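Local coordinates for protein arabinan-endo 1,5-alpha-l-arabinase (Bacillus subtilis, PDB 1UV4) that cleaves internal alpha-1,5-arabinofuranosyl linkages in linear and branched arabinan, helping to degrade the plant cell wall with a calcium-binding five-bladed beta-propeller, at residues A[138-150]-A[155-167]. Residues are numbered along the deposited sequence; the frame is centred on the assembly and turned at random.
Sequences FDKDGNPWLAFGS and IKLTKLDKSTMKP. With EDO (1,2-ethanediol), chain F.
Leu146 and Thr158 lie at the middle of a beta hairpin in which strands 144-148 and 155-160 run antiparallel, at 155°. The hairpin belongs to one blade of the five-bladed propeller of family 43, and strand 135-138 pairs with the other edge of 144-148. Leu146 with Thr158 and Phe148 with Lys156 are hydrogen-bonded pairs. The Leu146 N to Thr158 O bond is 2.7 Å long and nearly straight. Leu160 N adds a fifth bond, to Pro144 O. Ser150 belongs to a segment that probably contacts substrate, and its side chain touches Glu185, the probable proton donor.

Trp145, Ala147, Leu157 and Lys159 share one face of the sheet. The Trp145 indole lies over Lys159, whose CB sits 3.8 Å from the centroid of the six-membered ring, a CH-pi contact almost on the ring normal. Leu157 CG meets Trp145 CE3 obliquely at 3.7 Å. Asp139 fixes the rotation of the indole: its OD2 takes the NE1 hydrogen in the ring plane, while its OD1 accepts from Asn143 N.

On the other face, Lys156 CB covers the Phe148 ring, 3.7 Å from CZ. The Lys156 chain then bends at chi2 (-56°) and leads away to Ser153, Ser173 and an ethanediol. Leu160 CD1 packs 3.9 Å from Leu146 CB. Pro144 fits between Leu160, Lys162 and Met165, and Tyr81 of the neighbouring sheet touches Pro144, Lys162 and Met165.

The Lys159 chain runs extended across the indole face, CG near CE2 and CD near CZ2, and turns only at chi4 (68°). This brings NZ to a water oxygen that accepts from NZ at 2.8 Å and donates to Pro144 O and Leu160 O.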
loop_
_atom_site.group_PDB
_atom_site.type_symbol
_atom_site.label_atom_id
_atom_site.label_comp_id
_atom_site.label_asym_id
_atom_site.label_seq_id
_atom_site.Cartn_x
_atom_site.Cartn_y
_atom_site.Cartn_z
ATOM N N PHE A 138 2.369 -13.051 -1.038
ATOM C CA PHE A 138 2.523 -14.504 -0.954
ATOM C C PHE A 138 3.775 -14.931 -1.653
ATOM O O PHE A 138 4.090 -14.453 -2.761
ATOM C CB PHE A 138 1.298 -15.228 -1.488
ATOM C CG PHE A 138 0.052 -14.829 -0.778
ATOM C CD1 PHE A 138 -0.337 -15.459 0.396
ATOM C CD2 PHE A 138 -0.676 -13.730 -1.226
ATOM C CE1 PHE A 138 -1.451 -15.047 1.072
ATOM C CE2 PHE A 138 -1.771 -13.326 -0.531
ATOM C CZ PHE A 138 -2.152 -13.964 0.605
ATOM N N ASP A 139 4.501 -15.843 -1.007
ATOM C CA ASP A 139 5.749 -16.306 -1.592
ATOM C C ASP A 139 5.497 -17.438 -2.593
ATOM O O ASP A 139 4.337 -17.785 -2.905
ATOM C CB ASP A 139 6.765 -16.680 -0.488
ATOM C CG ASP A 139 6.336 -17.867 0.366
ATOM O OD1 ASP A 139 5.532 -18.715 -0.077
ATOM O OD2 ASP A 139 6.795 -18.084 1.506
ATOM N N LYS A 140 6.561 -17.985 -3.169
ATOM C CA LYS A 140 6.399 -19.018 -4.168
ATOM C C LYS A 140 5.669 -20.278 -3.705
ATOM O O LYS A 140 5.146 -21.047 -4.527
ATOM C CB LYS A 140 7.761 -19.410 -4.770
ATOM C CG LYS A 140 8.631 -20.189 -3.861
ATOM C CD LYS A 140 9.777 -20.870 -4.605
ATOM C CE LYS A 140 9.417 -22.295 -5.081
ATOM N NZ LYS A 140 9.246 -23.421 -4.020
ATOM N N ASP A 141 5.657 -20.517 -2.390
ATOM C CA ASP A 141 4.894 -21.608 -1.789
ATOM C C ASP A 141 3.520 -21.186 -1.330
ATOM O O ASP A 141 2.864 -21.948 -0.656
ATOM C CB ASP A 141 5.628 -22.151 -0.567
ATOM C CG ASP A 141 6.999 -22.620 -0.888
ATOM O OD1 ASP A 141 7.167 -23.209 -1.970
ATOM O OD2 ASP A 141 7.964 -22.400 -0.110
ATOM N N GLY A 142 3.071 -20.019 -1.755
ATOM C CA GLY A 142 1.770 -19.524 -1.385
ATOM C C GLY A 142 1.577 -19.067 0.028
ATOM O O GLY A 142 0.461 -18.804 0.433
ATOM N N ASN A 143 2.664 -18.921 0.772
ATOM C CA ASN A 143 2.574 -18.524 2.160
ATOM C C ASN A 143 2.753 -17.023 2.382
ATOM O O ASN A 143 3.485 -16.364 1.658
ATOM C CB ASN A 143 3.580 -19.310 2.953
ATOM C CG ASN A 143 3.294 -20.799 2.909
ATOM O OD1 ASN A 143 2.127 -21.268 2.924
ATOM N ND2 ASN A 143 4.357 -21.575 2.870
ATOM N N PRO A 144 2.032 -16.479 3.358
ATOM C CA PRO A 144 1.950 -15.035 3.539
ATOM C C PRO A 144 3.161 -14.344 4.171
ATOM O O PRO A 144 3.744 -14.859 5.133
ATOM C CB PRO A 144 0.715 -14.884 4.434
ATOM C CG PRO A 144 0.710 -16.132 5.293
ATOM C CD PRO A 144 1.180 -17.187 4.339
ATOM N N TRP A 145 3.419 -13.137 3.703
ATOM C CA TRP A 145 4.431 -12.227 4.203
ATOM C C TRP A 145 3.827 -10.823 4.172
ATOM O O TRP A 145 2.908 -10.529 3.407
ATOM C CB TRP A 145 5.666 -12.227 3.292
ATOM C CG TRP A 145 6.487 -13.462 3.281
ATOM C CD1 TRP A 145 6.157 -14.658 2.776
ATOM C CD2 TRP A 145 7.841 -13.581 3.752
ATOM N NE1 TRP A 145 7.192 -15.552 2.916
ATOM C CE2 TRP A 145 8.253 -14.901 3.504
ATOM C CE3 TRP A 145 8.753 -12.687 4.362
ATOM C CZ2 TRP A 145 9.521 -15.375 3.868
ATOM C CZ3 TRP A 145 10.020 -13.152 4.667
ATOM C CH2 TRP A 145 10.379 -14.488 4.441
ATOM N N LEU A 146 4.394 -9.959 4.988
ATOM C CA LEU A 146 3.926 -8.549 5.067
ATOM C C LEU A 146 5.086 -7.587 4.829
ATOM O O LEU A 146 6.109 -7.668 5.511
ATOM C CB LEU A 146 3.328 -8.250 6.445
ATOM C CG LEU A 146 2.655 -6.860 6.606
ATOM C CD1 LEU A 146 1.309 -6.843 5.959
ATOM C CD2 LEU A 146 2.611 -6.490 8.129
ATOM N N ALA A 147 4.916 -6.697 3.856
ATOM C CA ALA A 147 5.849 -5.568 3.678
ATOM C C ALA A 147 5.178 -4.297 4.194
ATOM O O ALA A 147 3.959 -4.175 4.260
ATOM C CB ALA A 147 6.236 -5.433 2.259
ATOM N N PHE A 148 5.994 -3.353 4.623
ATOM C CA PHE A 148 5.489 -2.062 5.082
ATOM C C PHE A 148 6.611 -1.053 5.147
ATOM O O PHE A 148 7.761 -1.346 4.978
ATOM C CB PHE A 148 4.788 -2.181 6.445
ATOM C CG PHE A 148 5.722 -2.509 7.589
ATOM C CD1 PHE A 148 5.980 -3.828 7.918
ATOM C CD2 PHE A 148 6.373 -1.510 8.286
ATOM C CE1 PHE A 148 6.819 -4.130 8.930
ATOM C CE2 PHE A 148 7.244 -1.818 9.320
ATOM C CZ PHE A 148 7.460 -3.138 9.643
ATOM N N GLY A 149 6.230 0.185 5.358
ATOM C CA GLY A 149 7.158 1.270 5.666
ATOM C C GLY A 149 6.908 2.584 4.961
ATOM O O GLY A 149 6.226 2.678 3.950
ATOM N N SER A 150 7.535 3.619 5.507
ATOM C CA SER A 150 7.492 4.984 5.027
ATOM C C SER A 150 8.548 5.786 5.761
ATOM O O SER A 150 8.486 5.921 6.990
ATOM C CB SER A 150 6.134 5.580 5.313
ATOM O OG SER A 150 6.048 6.925 4.871
ATOM N N ILE A 155 11.606 0.461 3.742
ATOM C CA ILE A 155 10.698 -0.668 3.603
ATOM C C ILE A 155 11.216 -1.930 4.256
ATOM O O ILE A 155 12.365 -2.334 4.071
ATOM C CB ILE A 155 10.442 -0.923 2.125
ATOM C CG1 ILE A 155 10.043 0.406 1.442
ATOM C CG2 ILE A 155 9.353 -1.989 1.913
ATOM C CD1 ILE A 155 8.878 1.112 1.962
ATOM N N LYS A 156 10.318 -2.492 5.087
ATOM C CA LYS A 156 10.594 -3.687 5.873
ATOM C C LYS A 156 9.690 -4.824 5.413
ATOM O O LYS A 156 8.669 -4.595 4.794
ATOM C CB LYS A 156 10.363 -3.415 7.335
ATOM C CG LYS A 156 11.114 -2.194 7.912
ATOM C CD LYS A 156 12.613 -2.250 7.705
ATOM C CE LYS A 156 13.289 -0.992 8.128
ATOM N NZ LYS A 156 14.766 -1.107 7.965
ATOM N N LEU A 157 10.083 -6.027 5.805
ATOM C CA LEU A 157 9.425 -7.272 5.412
ATOM C C LEU A 157 9.496 -8.305 6.544
ATOM O O LEU A 157 10.531 -8.495 7.122
ATOM C CB LEU A 157 10.080 -7.824 4.163
ATOM C CG LEU A 157 9.582 -9.151 3.626
ATOM C CD1 LEU A 157 8.240 -8.996 2.985
ATOM C CD2 LEU A 157 10.619 -9.763 2.656
ATOM N N THR A 158 8.351 -8.924 6.850
ATOM C CA THR A 158 8.316 -10.027 7.780
ATOM C C THR A 158 7.440 -11.146 7.202
ATOM O O THR A 158 6.427 -10.902 6.551
ATOM C CB THR A 158 7.780 -9.582 9.166
ATOM O OG1 THR A 158 7.715 -10.695 10.062
ATOM C CG2 THR A 158 6.371 -9.022 9.048
ATOM N N LYS A 159 7.807 -12.358 7.549
ATOM C CA LYS A 159 6.953 -13.518 7.298
ATOM C C LYS A 159 5.769 -13.396 8.246
ATOM O O LYS A 159 5.841 -12.764 9.337
ATOM C CB LYS A 159 7.704 -14.835 7.519
ATOM C CG LYS A 159 6.982 -16.098 7.039
ATOM C CD LYS A 159 7.947 -17.301 7.018
ATOM C CE LYS A 159 7.193 -18.604 6.843
ATOM N NZ LYS A 159 6.592 -18.742 5.541
ATOM N N LEU A 160 4.663 -14.021 7.882
ATOM C CA LEU A 160 3.480 -14.090 8.716
ATOM C C LEU A 160 3.148 -15.536 9.048
ATOM O O LEU A 160 3.343 -16.449 8.257
ATOM C CB LEU A 160 2.275 -13.471 7.995
ATOM C CG LEU A 160 2.357 -11.973 7.704
ATOM C CD1 LEU A 160 1.216 -11.567 6.750
ATOM C CD2 LEU A 160 2.329 -11.155 8.950
ATOM N N ASP A 161 2.566 -15.744 10.230
ATOM C CA ASP A 161 2.041 -17.042 10.580
ATOM C C ASP A 161 0.746 -17.238 9.793
ATOM O O ASP A 161 -0.145 -16.404 9.858
ATOM C CB ASP A 161 1.797 -17.074 12.088
ATOM C CG ASP A 161 1.321 -18.388 12.579
ATOM O OD1 ASP A 161 0.198 -18.810 12.211
ATOM O OD2 ASP A 161 1.971 -19.064 13.392
ATOM N N LYS A 162 0.626 -18.348 9.069
ATOM C CA LYS A 162 -0.502 -18.498 8.143
ATOM C C LYS A 162 -1.814 -18.723 8.902
ATOM O O LYS A 162 -2.881 -18.424 8.378
ATOM C CB LYS A 162 -0.230 -19.620 7.127
ATOM C CG LYS A 162 -0.087 -20.983 7.715
ATOM C CD LYS A 162 0.980 -21.786 6.959
ATOM C CE LYS A 162 0.415 -22.571 5.791
ATOM N NZ LYS A 162 0.405 -24.055 6.091
ATOM N N SER A 163 -1.731 -19.164 10.149
ATOM C CA SER A 163 -2.913 -19.380 10.960
ATOM C C SER A 163 -3.373 -18.176 11.783
ATOM O O SER A 163 -4.514 -18.189 12.222
ATOM C CB SER A 163 -2.739 -20.612 11.835
ATOM O OG SER A 163 -2.008 -20.300 12.996
ATOM N N THR A 164 -2.507 -17.186 12.055
ATOM C CA THR A 164 -2.953 -15.977 12.741
ATOM C C THR A 164 -2.832 -14.723 11.889
ATOM O O THR A 164 -3.346 -13.654 12.272
ATOM C CB THR A 164 -2.146 -15.738 14.039
ATOM O OG1 THR A 164 -0.780 -15.422 13.683
ATOM C CG2 THR A 164 -2.108 -17.008 14.912
ATOM N N MET A 165 -2.061 -14.794 10.804
ATOM C CA MET A 165 -1.799 -13.663 9.936
ATOM C C MET A 165 -1.026 -12.518 10.608
ATOM O O MET A 165 -1.059 -11.368 10.162
ATOM C CB MET A 165 -3.098 -13.179 9.244
ATOM C CG MET A 165 -3.798 -14.249 8.437
ATOM S SD MET A 165 -2.819 -14.820 7.040
ATOM C CE MET A 165 -3.137 -13.500 5.887
ATOM N N LYS A 166 -0.259 -12.852 11.638
ATOM C CA LYS A 166 0.620 -11.897 12.367
ATOM C C LYS A 166 2.104 -12.276 12.167
ATOM O O LYS A 166 2.402 -13.439 11.788
ATOM C CB LYS A 166 0.301 -11.936 13.856
ATOM C CG LYS A 166 -1.173 -11.697 14.223
ATOM C CD LYS A 166 -1.636 -10.279 13.862
ATOM C CE LYS A 166 -3.071 -9.987 14.315
ATOM N NZ LYS A 166 -3.143 -9.661 15.790
ATOM N N PRO A 167 3.015 -11.354 12.451
ATOM C CA PRO A 167 4.426 -11.600 12.180
ATOM C C PRO A 167 5.045 -12.763 12.942
ATOM O O PRO A 167 4.733 -13.044 14.131
ATOM C CB PRO A 167 5.094 -10.307 12.597
ATOM C CG PRO A 167 3.992 -9.259 12.425
ATOM C CD PRO A 167 2.795 -9.963 12.912
HETATM C C1 EDO F . 16.056 -5.212 10.040
HETATM O O1 EDO F . 16.656 -5.441 8.780
HETATM C C2 EDO F . 14.885 -4.279 9.873
HETATM O O2 EDO F . 15.248 -2.999 10.329
HETATM O O HOH W 1 6.875 -20.375 2.728
HETATM O O HOH W 2 4.047 -17.555 5.765
#